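Local structure of ribosome-inactivating protein (Lychnis chalcedonica, 2G5X) at residues A11-F16 with Y176-V181; T120-K125 with K159-S164. The protein belongs to the plant ribosome-inactivating proteins, a family of toxins named for their action on ribosomes and built from a helical body packed on a mixed sheet. All blocks are in the same frame, centred on the assembly; numbering follows the deposited sequence. Where two conformers were deposited one is given.

Interaction 1 (A11-F16 with Y176-V181)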
loop_
_atom_site.group_PDB
_atom_site.type_symbol
_atom_site.label_atom_id
_atom_site.label_comp_id
_atom_site.label_asym_id
_atom_site.label_seq_id
_atom_site.Cartn_x
_atom_site.Cartn_y
_atom_site.Cartn_z
ATOM N N ALA A 11 -2.981 8.039 15.853
ATOM C CA ALA A 11 -2.793 9.408 15.387
ATOM C C ALA A 11 -1.678 9.439 14.345
ATOM O O ALA A 11 -1.822 10.075 13.300
ATOM C CB ALA A 11 -2.454 10.331 16.559
ATOM N N LYS A 12 -0.577 8.743 14.626
ATOM C CA LYS A 12 0.553 8.692 13.700
ATOM C C LYS A 12 0.173 7.949 12.421
ATOM O O LYS A 12 0.653 8.274 11.335
ATOM C CB LYS A 12 1.758 8.010 14.361
ATOM C CG LYS A 12 2.418 8.838 15.461
ATOM C CD LYS A 12 2.960 10.147 14.904
ATOM C CE LYS A 12 3.672 10.970 15.969
ATOM N NZ LYS A 12 4.851 10.253 16.528
ATOM N N TYR A 13 -0.691 6.949 12.555
ATOM C CA TYR A 13 -1.146 6.185 11.401
ATOM C C TYR A 13 -1.960 7.099 10.479
ATOM O O TYR A 13 -1.739 7.121 9.267
ATOM C CB TYR A 13 -2.007 5.005 11.863
ATOM C CG TYR A 13 -2.669 4.222 10.746
ATOM C CD1 TYR A 13 -1.913 3.494 9.822
ATOM C CD2 TYR A 13 -4.058 4.189 10.629
ATOM C CE1 TYR A 13 -2.531 2.750 8.808
ATOM C CE2 TYR A 13 -4.685 3.451 9.624
ATOM C CZ TYR A 13 -3.918 2.733 8.719
ATOM O OH TYR A 13 -4.545 2.003 7.736
ATOM N N SER A 14 -2.895 7.852 11.056
ATOM C CA SER A 14 -3.733 8.759 10.272
ATOM C C SER A 14 -2.936 9.886 9.620
ATOM O O SER A 14 -3.229 10.280 8.493
ATOM C CB SER A 14 -4.848 9.357 11.141
ATOM O OG SER A 14 -5.838 8.387 11.448
ATOM N N SER A 15 -1.937 10.411 10.324
ATOM C CA SER A 15 -1.124 11.486 9.758
ATOM C C SER A 15 -0.303 10.932 8.597
ATOM O O SER A 15 -0.107 11.602 7.580
ATOM C CB SER A 15 -0.204 12.088 10.824
ATOM O OG SER A 15 -0.934 12.485 11.968
ATOM N N PHE A 16 0.170 9.701 8.760
ATOM C CA PHE A 16 0.944 9.021 7.731
ATOM C C PHE A 16 0.095 8.900 6.463
ATOM O O PHE A 16 0.558 9.207 5.365
ATOM C CB PHE A 16 1.354 7.631 8.241
ATOM C CG PHE A 16 1.680 6.650 7.155
ATOM C CD1 PHE A 16 2.802 6.819 6.347
ATOM C CD2 PHE A 16 0.862 5.547 6.945
ATOM C CE1 PHE A 16 3.104 5.899 5.341
ATOM C CE2 PHE A 16 1.152 4.621 5.943
ATOM C CZ PHE A 16 2.274 4.796 5.141
ATOM N N TYR A 176 -13.284 5.077 5.073
ATOM C CA TYR A 176 -14.009 4.038 5.803
ATOM C C TYR A 176 -13.062 2.923 6.249
ATOM O O TYR A 176 -13.184 2.400 7.354
ATOM C CB TYR A 176 -15.108 3.441 4.915
ATOM C CG TYR A 176 -16.029 2.465 5.625
ATOM C CD1 TYR A 176 -17.165 2.910 6.299
ATOM C CD2 TYR A 176 -15.756 1.096 5.629
ATOM C CE1 TYR A 176 -18.014 2.016 6.960
ATOM C CE2 TYR A 176 -16.595 0.195 6.288
ATOM C CZ TYR A 176 -17.721 0.661 6.949
ATOM O OH TYR A 176 -18.556 -0.225 7.597
ATOM N N ILE A 177 -12.121 2.560 5.382
ATOM C CA ILE A 177 -11.171 1.500 5.693
ATOM C C ILE A 177 -10.128 1.986 6.696
ATOM O O ILE A 177 -9.714 1.240 7.577
ATOM C CB ILE A 177 -10.512 0.968 4.404
ATOM C CG1 ILE A 177 -11.600 0.348 3.517
ATOM C CG2 ILE A 177 -9.435 -0.056 4.738
ATOM C CD1 ILE A 177 -11.112 -0.207 2.197
ATOM N N GLU A 178 -9.714 3.244 6.571
ATOM C CA GLU A 178 -8.766 3.806 7.521
ATOM C C GLU A 178 -9.421 3.690 8.897
ATOM O O GLU A 178 -8.792 3.266 9.867
ATOM C CB GLU A 178 -8.495 5.286 7.208
ATOM C CG GLU A 178 -7.820 6.032 8.355
ATOM C CD GLU A 178 -7.650 7.521 8.093
ATOM O OE1 GLU A 178 -8.183 8.032 7.087
ATOM O OE2 GLU A 178 -6.983 8.185 8.909
ATOM N N ASP A 179 -10.701 4.053 8.966
ATOM C CA ASP A 179 -11.440 4.006 10.222
ATOM C C ASP A 179 -11.505 2.591 10.795
ATOM O O ASP A 179 -11.426 2.403 12.009
ATOM C CB ASP A 179 -12.854 4.556 10.026
ATOM C CG ASP A 179 -12.932 6.048 10.269
ATOM O OD1 ASP A 179 -14.030 6.627 10.102
ATOM O OD2 ASP A 179 -11.894 6.643 10.615
ATOM N N GLN A 180 -11.647 1.592 9.930
ATOM C CA GLN A 180 -11.691 0.214 10.404
ATOM C C GLN A 180 -10.346 -0.179 11.022
ATOM O O GLN A 180 -10.301 -0.851 12.052
ATOM C CB GLN A 180 -12.048 -0.739 9.258
ATOM C CG GLN A 180 -13.475 -0.571 8.742
ATOM C CD GLN A 180 -14.518 -0.916 9.793
ATOM O OE1 GLN A 180 -15.430 -0.131 10.067
ATOM N NE2 GLN A 180 -14.392 -2.096 10.384
ATOM N N VAL A 181 -9.247 0.245 10.403
ATOM C CA VAL A 181 -7.924 -0.080 10.929
ATOM C C VAL A 181 -7.686 0.613 12.271
ATOM O O VAL A 181 -7.154 0.014 13.208
ATOM C CB VAL A 181 -6.810 0.324 9.932
ATOM C CG1 VAL A 181 -5.433 0.053 10.540
ATOM C CG2 VAL A 181 -6.974 -0.457 8.642
HETATM O O HOH W 1 -6.322 10.543 8.018
#
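Ser14 and Glu178 supply the polar half of this contact, an example of how two nearly antiparallel helices can be pinned by one buried carboxylate. The hydroxyl of Ser14 donates to the carboxylate, OG to OE2 of Glu178 at 2.8 Å, and OE2 accepts on its anti lone pair, the one turned away from OE1. Glu178 reaches across because CG stands anti to the backbone N (chi1 165°) and the chain beyond it is extended. A water sits 2.6 Å from Glu178 OE2 and 3.1 Å from Ser14 O, well placed to bridge the two helices. The other oxygen, OE1, forms salt bridges with Lys175 and Arg21, which probably keep the carboxylate ionised.

The apolar half joins Tyr13 to Val181, whose side chains cross at about a right angle. Val181 CG1 comes obliquely upon the phenol, 3.6 Å from Tyr13 CZ, while the carbonyl oxygen of Glu178 lies at the ring edge. Tyr13 OH is hydrogen-bonded to Met167 O, in helix 154-173.

The axes of segments 11-16 and 176-181 approach to 10.9 Å at 159°. Helix 10-25 thus lies against helix 175-184; Ala171 of helix 154-173 touches Tyr13, whose ring meets that of Trp4 in strand 3-5.

Interaction 2 (T120-K125 with K159-S164)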
loop_
_atom_site.group_PDB
_atom_site.type_symbol
_atom_site.label_atom_id
_atom_site.label_comp_id
_atom_site.label_asym_id
_atom_site.label_seq_id
_atom_site.Cartn_x
_atom_site.Cartn_y
_atom_site.Cartn_z
ATOM N N THR A 120 -4.491 -11.580 -7.630
ATOM C CA THR A 120 -4.630 -13.007 -7.894
ATOM C C THR A 120 -3.390 -13.813 -7.500
ATOM O O THR A 120 -3.501 -14.805 -6.773
ATOM C CB THR A 120 -4.950 -13.279 -9.380
ATOM O OG1 THR A 120 -3.970 -12.645 -10.209
ATOM C CG2 THR A 120 -6.330 -12.752 -9.729
ATOM N N ASP A 121 -2.212 -13.396 -7.958
ATOM C CA ASP A 121 -1.001 -14.143 -7.624
ATOM C C ASP A 121 -0.596 -13.978 -6.161
ATOM O O ASP A 121 -0.099 -14.923 -5.546
ATOM C CB ASP A 121 0.174 -13.743 -8.527
ATOM C CG ASP A 121 1.311 -14.756 -8.479
ATOM O OD1 ASP A 121 1.046 -15.956 -8.702
ATOM O OD2 ASP A 121 2.467 -14.365 -8.219
ATOM N N LEU A 122 -0.800 -12.785 -5.607
ATOM C CA LEU A 122 -0.451 -12.553 -4.210
ATOM C C LEU A 122 -1.214 -13.510 -3.299
ATOM O O LEU A 122 -0.637 -14.093 -2.380
ATOM C CB LEU A 122 -0.747 -11.104 -3.808
ATOM C CG LEU A 122 0.220 -10.046 -4.352
ATOM C CD1 LEU A 122 -0.282 -8.658 -3.973
ATOM C CD2 LEU A 122 1.623 -10.277 -3.784
ATOM N N GLN A 123 -2.508 -13.679 -3.558
ATOM C CA GLN A 123 -3.321 -14.580 -2.748
ATOM C C GLN A 123 -2.916 -16.040 -2.975
ATOM O O GLN A 123 -2.926 -16.841 -2.038
ATOM C CB GLN A 123 -4.812 -14.378 -3.055
ATOM C CG GLN A 123 -5.325 -12.986 -2.685
ATOM C CD GLN A 123 -6.748 -12.721 -3.154
ATOM O OE1 GLN A 123 -7.714 -12.905 -2.408
ATOM N NE2 GLN A 123 -6.883 -12.290 -4.402
ATOM N N ASN A 124 -2.552 -16.383 -4.210
ATOM C CA ASN A 124 -2.133 -17.750 -4.510
ATOM C C ASN A 124 -0.837 -18.102 -3.778
ATOM O O ASN A 124 -0.696 -19.201 -3.241
ATOM C CB ASN A 124 -1.943 -17.948 -6.020
ATOM C CG ASN A 124 -3.262 -17.991 -6.779
ATOM O OD1 ASN A 124 -4.265 -18.491 -6.273
ATOM N ND2 ASN A 124 -3.257 -17.486 -8.008
ATOM N N LYS A 125 0.107 -17.165 -3.749
ATOM C CA LYS A 125 1.384 -17.395 -3.073
ATOM C C LYS A 125 1.247 -17.393 -1.552
ATOM O O LYS A 125 1.874 -18.201 -0.864
ATOM C CB LYS A 125 2.410 -16.329 -3.486
ATOM C CG LYS A 125 3.361 -16.760 -4.598
ATOM C CD LYS A 125 2.615 -17.200 -5.836
ATOM C CE LYS A 125 3.581 -17.659 -6.917
ATOM N NZ LYS A 125 2.851 -18.123 -8.121
ATOM N N LYS A 159 2.474 -12.458 1.676
ATOM C CA LYS A 159 1.716 -12.108 2.872
ATOM C C LYS A 159 2.040 -10.688 3.317
ATOM O O LYS A 159 1.139 -9.907 3.630
ATOM C CB LYS A 159 2.028 -13.098 3.994
ATOM C CG LYS A 159 1.437 -14.476 3.787
ATOM C CD LYS A 159 1.274 -15.186 5.122
ATOM C CE LYS A 159 0.604 -14.300 6.152
ATOM N NZ LYS A 159 0.125 -15.116 7.303
ATOM N N PHE A 160 3.329 -10.357 3.336
ATOM C CA PHE A 160 3.777 -9.025 3.724
ATOM C C PHE A 160 3.175 -7.979 2.782
ATOM O O PHE A 160 2.709 -6.927 3.219
ATOM C CB PHE A 160 5.311 -8.952 3.671
ATOM C CG PHE A 160 5.856 -7.554 3.785
ATOM C CD1 PHE A 160 5.710 -6.830 4.960
ATOM C CD2 PHE A 160 6.499 -6.955 2.705
ATOM C CE1 PHE A 160 6.192 -5.524 5.062
ATOM C CE2 PHE A 160 6.984 -5.647 2.796
ATOM C CZ PHE A 160 6.829 -4.933 3.977
ATOM N N ALA A 161 3.184 -8.276 1.488
ATOM C CA ALA A 161 2.642 -7.357 0.487
ATOM C C ALA A 161 1.135 -7.128 0.637
ATOM O O ALA A 161 0.666 -5.996 0.568
ATOM C CB ALA A 161 2.949 -7.879 -0.914
ATOM N N LEU A 162 0.378 -8.202 0.837
ATOM C CA LEU A 162 -1.069 -8.081 0.980
ATOM C C LEU A 162 -1.475 -7.280 2.212
ATOM O O LEU A 162 -2.398 -6.469 2.150
ATOM C CB LEU A 162 -1.713 -9.469 1.022
ATOM C CG LEU A 162 -1.815 -10.184 -0.325
ATOM C CD1 LEU A 162 -2.235 -11.630 -0.111
ATOM C CD2 LEU A 162 -2.815 -9.456 -1.216
ATOM N N ILE A 163 -0.787 -7.499 3.329
ATOM C CA ILE A 163 -1.106 -6.763 4.544
ATOM C C ILE A 163 -0.787 -5.284 4.329
ATOM O O ILE A 163 -1.556 -4.406 4.731
ATOM C CB ILE A 163 -0.309 -7.295 5.757
ATOM C CG1 ILE A 163 -0.714 -8.744 6.054
ATOM C CG2 ILE A 163 -0.580 -6.422 6.976
ATOM C CD1 ILE A 163 0.143 -9.418 7.129
ATOM N N SER A 164 0.344 -5.015 3.681
ATOM C CA SER A 164 0.756 -3.641 3.404
ATOM C C SER A 164 -0.233 -2.947 2.465
ATOM O O SER A 164 -0.559 -1.776 2.654
ATOM C CB SER A 164 2.156 -3.622 2.784
ATOM O OG SER A 164 3.137 -4.044 3.720
#
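While Leu122 meets Ala161 and Leu162 across the helix pair, the flat groups face other neighbours. One face of the Phe160 ring carries Ser164 OG, 3.6 Å above the plane and displaced from the ring centre. That hydroxyl donates to Phe160 O at 3.0 Å, tilted 33° from the carbonyl plane and on the opposite face from Ser164 N. Helix 137-145 (Leu140) and strand 58-64 (Ile59, Leu61) also touch the Phe160 side chain. The amide of Gln123 is fixed at both ends, NE2 by Tyr119 O and OE1 by Arg130 N. The Asp121 carboxylate presents a syn lone pair of OD1 to Lys125 NZ at 2.9 Å, a salt bridge between residues one turn apart, and takes Ala116 N on OD2.

In the helical part of the ribosome-inactivating fold, helix 119-126 crosses the long helix 154-173, the axes of 120-125 and 159-164 approaching to 9.4 Å at 128°.

The contact is apolar. Leu122 and Leu162 lie side by side, pointing opposite ways, CD2 of Leu162 3.7 Å from Leu122 CB. With CG anti to the carbonyl carbon (chi1 -76°), Leu162 brings its other methyl, CD1, 3.7 Å from Leu122 O. Leu122 CD2 lies 4.0 Å from Ala161 CB.

From the N terminus the chain passes through strand 3-5 into helix 10-25, which holds the first half of interaction 1. It then runs through the remaining strands of the sheet before helix 119-126 opens interaction 2. This second contact closes first, a loop with 33 residues between its segments, when helix 154-173 arrives. Helix 175-184 follows at once and closes interaction 1, whose loop of 159 residues encloses the other. The Cys32–Cys214 disulfide crosses interaction 1 along the chain, since one cysteine lies inside that loop and the other beyond it. The two contacts do not touch, their centres being about 21 Å apart, yet helices 10-25 and 119-126 both pack against the same long helix, 154-173.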